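Local atomic coordinates of LINE-1 retrotransposable element ORF1 protein (Homo sapiens, PDB entry 2W7A), a protein that binds single-stranded RNA, including its own transcript, and acts as a nucleic acid chaperone essential for LINE-1 retrotransposition, here represented by its central RNA recognition motif domain. Residues A2-S14 and P62-K75. Numbering follows the deposited sequence.
Sequences AMGNLRLIGVPES and PRHIIVRFTKVEMK
Glu13, in the loop after strand 5-9, grips Arg63 near the start of strand 64-69, a compact example of a salt bridge joined to a backbone bond. The guanidinium meets the carboxylate side-on: Arg63 NE lies 2.8 Å from Glu13 OE2, on its syn lone pair, and Arg63 NH2 lies 2.9 Å from Glu13 OE1. Glu13 OE2 accepts a second bond, on its anti side, from Arg63 N. An alanine in place of Glu13 would probably leave the Arg63 guanidinium without its carboxylate mate and its backbone N-H without an acceptor.

Arg7 and Ile66 share one face of the sheet, and Ile66 CD1 lies over one face of the Arg7 guanidinium, toward its rim. Arg7 NH1 donates to His64 ND1 (3.2 Å), the guanidinium and ring planes standing 72° apart. Ile9 CG1 sits over the centre of that imidazole in a CH-pi contact, 3.7 Å from its centroid. Asp100 forms a salt bridge with Arg7 NE and a hydrogen bond with Asn5 ND2, and so probably steadies both.

Leu6, Leu8, Ile65 and Val67 make the opposite, apolar face. Leu6 turns CG between its backbone N and carbonyl carbon (chi1 64°), and Leu6 CD2 reaches the neighbouring Phe69 CE1 at 3.6 Å; Leu8 CD2 and, from the loop, Val11 CB pack on Ile65 CD1.

Paired backbone bonds join Leu6 to Val67 and Leu8 to Ile65, and Phe69 N closes on Gly4 O at 2.8 Å. Lys75 CD lies against Met3 O and Asn5 O, and Val72 meets Met3 CB.

In this RRM sheet strand 93-99 flanks 5-9, strand 45-51 flanks 64-69, helix 19-33 packs on Leu8, Ile65 and Val67, and helix 72-85 begins against Met3.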
loop_
_atom_site.group_PDB
_atom_site.type_symbol
_atom_site.label_atom_id
_atom_site.label_comp_id
_atom_site.label_asym_id
_atom_site.label_seq_id
_atom_site.Cartn_x
_atom_site.Cartn_y
_atom_site.Cartn_z
ATOM N N ALA A 2 -2.847 -14.134 -0.764
ATOM C CA ALA A 2 -1.643 -14.584 -1.464
ATOM C C ALA A 2 -0.399 -14.144 -0.705
ATOM O O ALA A 2 -0.394 -13.098 -0.062
ATOM C CB ALA A 2 -1.603 -14.051 -2.899
HETATM N N MSE A 3 0.641 -14.977 -0.800
HETATM C CA MSE A 3 1.929 -14.783 -0.125
HETATM C C MSE A 3 2.575 -13.442 -0.472
HETATM O O MSE A 3 3.291 -12.881 0.337
HETATM C CB MSE A 3 2.912 -15.870 -0.575
HETATM C CG MSE A 3 2.816 -17.172 0.169
HETATM SE SE MSE A 3 4.139 -17.294 1.569
HETATM C CE MSE A 3 3.507 -19.021 2.145
ATOM N N GLY A 4 2.349 -12.979 -1.684
ATOM C CA GLY A 4 2.951 -11.734 -2.177
ATOM C C GLY A 4 2.114 -10.476 -2.013
ATOM O O GLY A 4 2.549 -9.395 -2.389
ATOM N N ASN A 5 0.912 -10.620 -1.450
ATOM C CA ASN A 5 -0.001 -9.469 -1.282
ATOM C C ASN A 5 0.113 -8.839 0.102
ATOM O O ASN A 5 0.202 -9.552 1.115
ATOM C CB ASN A 5 -1.473 -9.889 -1.345
ATOM C CG ASN A 5 -1.970 -10.237 -2.727
ATOM O OD1 ASN A 5 -1.298 -10.052 -3.715
ATOM N ND2 ASN A 5 -3.168 -10.788 -2.772
ATOM N N LEU A 6 0.096 -7.512 0.153
ATOM C CA LEU A 6 -0.278 -6.850 1.375
ATOM C C LEU A 6 -1.457 -5.950 1.177
ATOM O O LEU A 6 -1.830 -5.650 0.032
ATOM C CB LEU A 6 0.867 -6.118 1.992
ATOM C CG LEU A 6 1.521 -4.976 1.332
ATOM C CD1 LEU A 6 0.682 -3.717 1.292
ATOM C CD2 LEU A 6 2.853 -4.620 2.080
ATOM N N ARG A 7 -2.062 -5.566 2.294
ATOM C CA ARG A 7 -3.163 -4.634 2.331
ATOM C C ARG A 7 -2.670 -3.288 2.860
ATOM O O ARG A 7 -2.037 -3.211 3.907
ATOM C CB ARG A 7 -4.300 -5.139 3.248
ATOM C CG ARG A 7 -5.083 -6.282 2.666
ATOM C CD ARG A 7 -6.095 -6.913 3.658
ATOM N NE ARG A 7 -6.766 -8.037 3.001
ATOM C CZ ARG A 7 -7.888 -7.965 2.282
ATOM N NH1 ARG A 7 -8.572 -6.840 2.157
ATOM N NH2 ARG A 7 -8.377 -9.061 1.720
ATOM N N LEU A 8 -3.036 -2.241 2.154
ATOM C CA LEU A 8 -2.802 -0.856 2.525
ATOM C C LEU A 8 -4.149 -0.301 2.962
ATOM O O LEU A 8 -5.110 -0.250 2.169
ATOM C CB LEU A 8 -2.223 -0.127 1.327
ATOM C CG LEU A 8 -2.164 1.354 1.290
ATOM C CD1 LEU A 8 -1.428 1.923 2.506
ATOM C CD2 LEU A 8 -1.468 1.731 -0.068
ATOM N N ILE A 9 -4.218 0.093 4.219
ATOM C CA ILE A 9 -5.480 0.439 4.896
ATOM C C ILE A 9 -5.507 1.915 5.249
ATOM O O ILE A 9 -4.485 2.455 5.708
ATOM C CB ILE A 9 -5.626 -0.407 6.184
ATOM C CG1 ILE A 9 -5.656 -1.889 5.826
ATOM C CG2 ILE A 9 -6.802 0.053 7.004
ATOM C CD1 ILE A 9 -5.715 -2.824 7.027
ATOM N N GLY A 10 -6.645 2.579 5.027
ATOM C CA GLY A 10 -6.802 3.984 5.400
ATOM C C GLY A 10 -6.506 5.069 4.391
ATOM O O GLY A 10 -6.512 6.224 4.754
ATOM N N VAL A 11 -6.279 4.712 3.119
ATOM C CA VAL A 11 -6.014 5.689 2.094
ATOM C C VAL A 11 -7.363 6.227 1.622
ATOM O O VAL A 11 -8.210 5.466 1.197
ATOM C CB VAL A 11 -5.238 5.088 0.923
ATOM C CG1 VAL A 11 -5.013 6.127 -0.173
ATOM C CG2 VAL A 11 -3.917 4.454 1.420
ATOM N N PRO A 12 -7.590 7.542 1.715
ATOM C CA PRO A 12 -8.904 8.055 1.357
ATOM C C PRO A 12 -9.269 7.741 -0.103
ATOM O O PRO A 12 -8.378 7.714 -0.957
ATOM C CB PRO A 12 -8.775 9.573 1.517
ATOM C CG PRO A 12 -7.602 9.742 2.418
ATOM C CD PRO A 12 -6.717 8.584 2.315
ATOM N N GLU A 13 -10.531 7.475 -0.332
ATOM C CA GLU A 13 -11.025 7.282 -1.696
ATOM C C GLU A 13 -11.078 8.611 -2.431
ATOM O O GLU A 13 -11.201 9.685 -1.824
ATOM C CB GLU A 13 -12.434 6.666 -1.618
ATOM C CG GLU A 13 -12.484 5.271 -0.989
ATOM C CD GLU A 13 -12.293 4.110 -1.930
ATOM O OE1 GLU A 13 -11.976 4.324 -3.125
ATOM O OE2 GLU A 13 -12.556 2.956 -1.492
ATOM N N SER A 14 -11.027 8.538 -3.759
ATOM C CA SER A 14 -11.102 9.715 -4.572
ATOM C C SER A 14 -11.756 9.409 -5.867
ATOM O O SER A 14 -11.470 8.384 -6.484
ATOM C CB SER A 14 -9.690 10.195 -4.835
ATOM O OG SER A 14 -9.645 11.197 -5.834
ATOM N N PRO A 62 -13.377 3.380 3.564
ATOM C CA PRO A 62 -12.568 3.278 2.363
ATOM C C PRO A 62 -12.053 1.906 2.129
ATOM O O PRO A 62 -11.664 1.203 3.072
ATOM C CB PRO A 62 -11.395 4.248 2.597
ATOM C CG PRO A 62 -11.355 4.395 4.040
ATOM C CD PRO A 62 -12.804 4.363 4.506
ATOM N N ARG A 63 -12.018 1.520 0.844
ATOM C CA ARG A 63 -11.547 0.188 0.521
ATOM C C ARG A 63 -10.072 0.050 0.821
ATOM O O ARG A 63 -9.285 1.013 0.647
ATOM C CB ARG A 63 -11.793 -0.126 -0.935
ATOM C CG ARG A 63 -13.279 -0.258 -1.278
ATOM C CD ARG A 63 -13.493 -0.308 -2.752
ATOM N NE ARG A 63 -13.133 0.919 -3.370
ATOM C CZ ARG A 63 -13.160 1.131 -4.656
ATOM N NH1 ARG A 63 -13.482 0.161 -5.482
ATOM N NH2 ARG A 63 -12.867 2.353 -5.095
ATOM N N HIS A 64 -9.678 -1.163 1.215
ATOM C CA HIS A 64 -8.275 -1.500 1.243
ATOM C C HIS A 64 -7.714 -1.505 -0.162
ATOM O O HIS A 64 -8.445 -1.701 -1.129
ATOM C CB HIS A 64 -8.070 -2.890 1.850
ATOM C CG HIS A 64 -8.503 -3.027 3.274
ATOM N ND1 HIS A 64 -8.410 -4.215 3.974
ATOM C CD2 HIS A 64 -8.973 -2.117 4.146
ATOM C CE1 HIS A 64 -8.832 -4.023 5.210
ATOM N NE2 HIS A 64 -9.186 -2.760 5.343
ATOM N N ILE A 65 -6.413 -1.265 -0.270
ATOM C CA ILE A 65 -5.700 -1.390 -1.503
ATOM C C ILE A 65 -4.813 -2.632 -1.384
ATOM O O ILE A 65 -4.010 -2.756 -0.419
ATOM C CB ILE A 65 -4.826 -0.131 -1.766
ATOM C CG1 ILE A 65 -5.669 1.123 -1.986
ATOM C CG2 ILE A 65 -3.830 -0.340 -2.924
ATOM C CD1 ILE A 65 -4.908 2.440 -1.873
ATOM N N ILE A 66 -4.947 -3.559 -2.336
ATOM C CA ILE A 66 -4.096 -4.740 -2.355
ATOM C C ILE A 66 -2.914 -4.454 -3.247
ATOM O O ILE A 66 -3.075 -4.043 -4.393
ATOM C CB ILE A 66 -4.859 -5.978 -2.882
ATOM C CG1 ILE A 66 -6.153 -6.168 -2.094
ATOM C CG2 ILE A 66 -3.957 -7.190 -2.860
ATOM C CD1 ILE A 66 -5.944 -6.172 -0.602
ATOM N N VAL A 67 -1.719 -4.655 -2.678
ATOM C CA VAL A 67 -0.463 -4.445 -3.355
ATOM C C VAL A 67 0.214 -5.820 -3.505
ATOM O O VAL A 67 0.493 -6.511 -2.517
ATOM C CB VAL A 67 0.400 -3.453 -2.578
ATOM C CG1 VAL A 67 1.745 -3.204 -3.329
ATOM C CG2 VAL A 67 -0.367 -2.177 -2.265
ATOM N N ARG A 68 0.435 -6.244 -4.755
ATOM C CA ARG A 68 1.050 -7.571 -4.997
ATOM C C ARG A 68 2.501 -7.325 -5.414
ATOM O O ARG A 68 2.780 -6.618 -6.352
ATOM C CB ARG A 68 0.304 -8.331 -6.086
ATOM C CG ARG A 68 0.869 -9.736 -6.341
ATOM C CD ARG A 68 -0.064 -10.550 -7.237
ATOM N NE ARG A 68 0.360 -11.932 -7.379
ATOM C CZ ARG A 68 -0.104 -12.771 -8.306
ATOM N NH1 ARG A 68 -1.026 -12.374 -9.181
ATOM N NH2 ARG A 68 0.358 -14.017 -8.355
ATOM N N PHE A 69 3.418 -7.887 -4.634
ATOM C CA PHE A 69 4.832 -7.744 -4.850
ATOM C C PHE A 69 5.331 -8.880 -5.723
ATOM O O PHE A 69 4.777 -9.985 -5.684
ATOM C CB PHE A 69 5.563 -7.777 -3.513
ATOM C CG PHE A 69 5.405 -6.541 -2.713
ATOM C CD1 PHE A 69 4.266 -6.298 -1.998
ATOM C CD2 PHE A 69 6.408 -5.618 -2.647
ATOM C CE1 PHE A 69 4.125 -5.152 -1.244
ATOM C CE2 PHE A 69 6.265 -4.467 -1.887
ATOM C CZ PHE A 69 5.102 -4.241 -1.224
ATOM N N THR A 70 6.356 -8.597 -6.516
ATOM C CA THR A 70 7.002 -9.648 -7.314
ATOM C C THR A 70 7.671 -10.672 -6.395
ATOM O O THR A 70 7.644 -11.891 -6.678
ATOM C CB THR A 70 8.025 -9.013 -8.270
ATOM O OG1 THR A 70 7.340 -8.044 -9.104
ATOM C CG2 THR A 70 8.745 -10.050 -9.114
ATOM N N LYS A 71 8.266 -10.172 -5.309
ATOM C CA LYS A 71 9.015 -11.029 -4.365
ATOM C C LYS A 71 8.336 -11.079 -3.014
ATOM O O LYS A 71 8.086 -10.031 -2.417
ATOM C CB LYS A 71 10.455 -10.529 -4.198
ATOM C CG LYS A 71 11.298 -10.729 -5.493
ATOM C CD LYS A 71 12.755 -10.385 -5.289
ATOM C CE LYS A 71 13.456 -11.369 -4.353
ATOM N NZ LYS A 71 13.420 -12.763 -4.873
ATOM N N VAL A 72 8.039 -12.294 -2.550
ATOM C CA VAL A 72 7.464 -12.463 -1.222
ATOM C C VAL A 72 8.396 -11.916 -0.158
ATOM O O VAL A 72 7.956 -11.311 0.826
ATOM C CB VAL A 72 7.122 -13.965 -0.967
ATOM C CG1 VAL A 72 6.620 -14.214 0.440
ATOM C CG2 VAL A 72 6.102 -14.418 -2.002
ATOM N N GLU A 73 9.687 -12.102 -0.339
ATOM C CA GLU A 73 10.625 -11.547 0.629
ATOM C C GLU A 73 10.487 -10.037 0.781
ATOM O O GLU A 73 10.650 -9.504 1.911
ATOM C CB GLU A 73 12.057 -11.917 0.221
ATOM C CG GLU A 73 13.118 -11.591 1.318
ATOM C CD GLU A 73 14.510 -11.996 0.941
ATOM O OE1 GLU A 73 14.672 -12.827 0.016
ATOM O OE2 GLU A 73 15.455 -11.488 1.591
HETATM N N MSE A 74 10.163 -9.333 -0.311
HETATM C CA MSE A 74 10.057 -7.906 -0.249
HETATM C C MSE A 74 8.747 -7.502 0.404
HETATM O O MSE A 74 8.709 -6.550 1.238
HETATM C CB MSE A 74 10.163 -7.310 -1.637
HETATM C CG MSE A 74 9.930 -5.851 -1.666
HETATM SE SE MSE A 74 11.194 -4.752 -0.577
HETATM C CE MSE A 74 12.724 -5.086 -1.631
ATOM N N LYS A 75 7.671 -8.191 0.085
ATOM C CA LYS A 75 6.431 -7.997 0.851
ATOM C C LYS A 75 6.706 -8.059 2.370
ATOM O O LYS A 75 6.260 -7.217 3.140
ATOM C CB LYS A 75 5.373 -9.009 0.486
ATOM C CG LYS A 75 4.137 -8.830 1.127
ATOM C CD LYS A 75 3.488 -10.023 1.337
ATOM C CE LYS A 75 3.969 -10.606 2.624
ATOM N NZ LYS A 75 2.843 -10.986 3.491
HETATM O O HOH W 1 -0.263 -11.456 2.743
HETATM O O HOH W 2 4.339 -13.877 3.277
HETATM O O HOH W 3 -6.740 2.004 1.788
HETATM O O HOH W 4 -9.118 1.343 4.432
#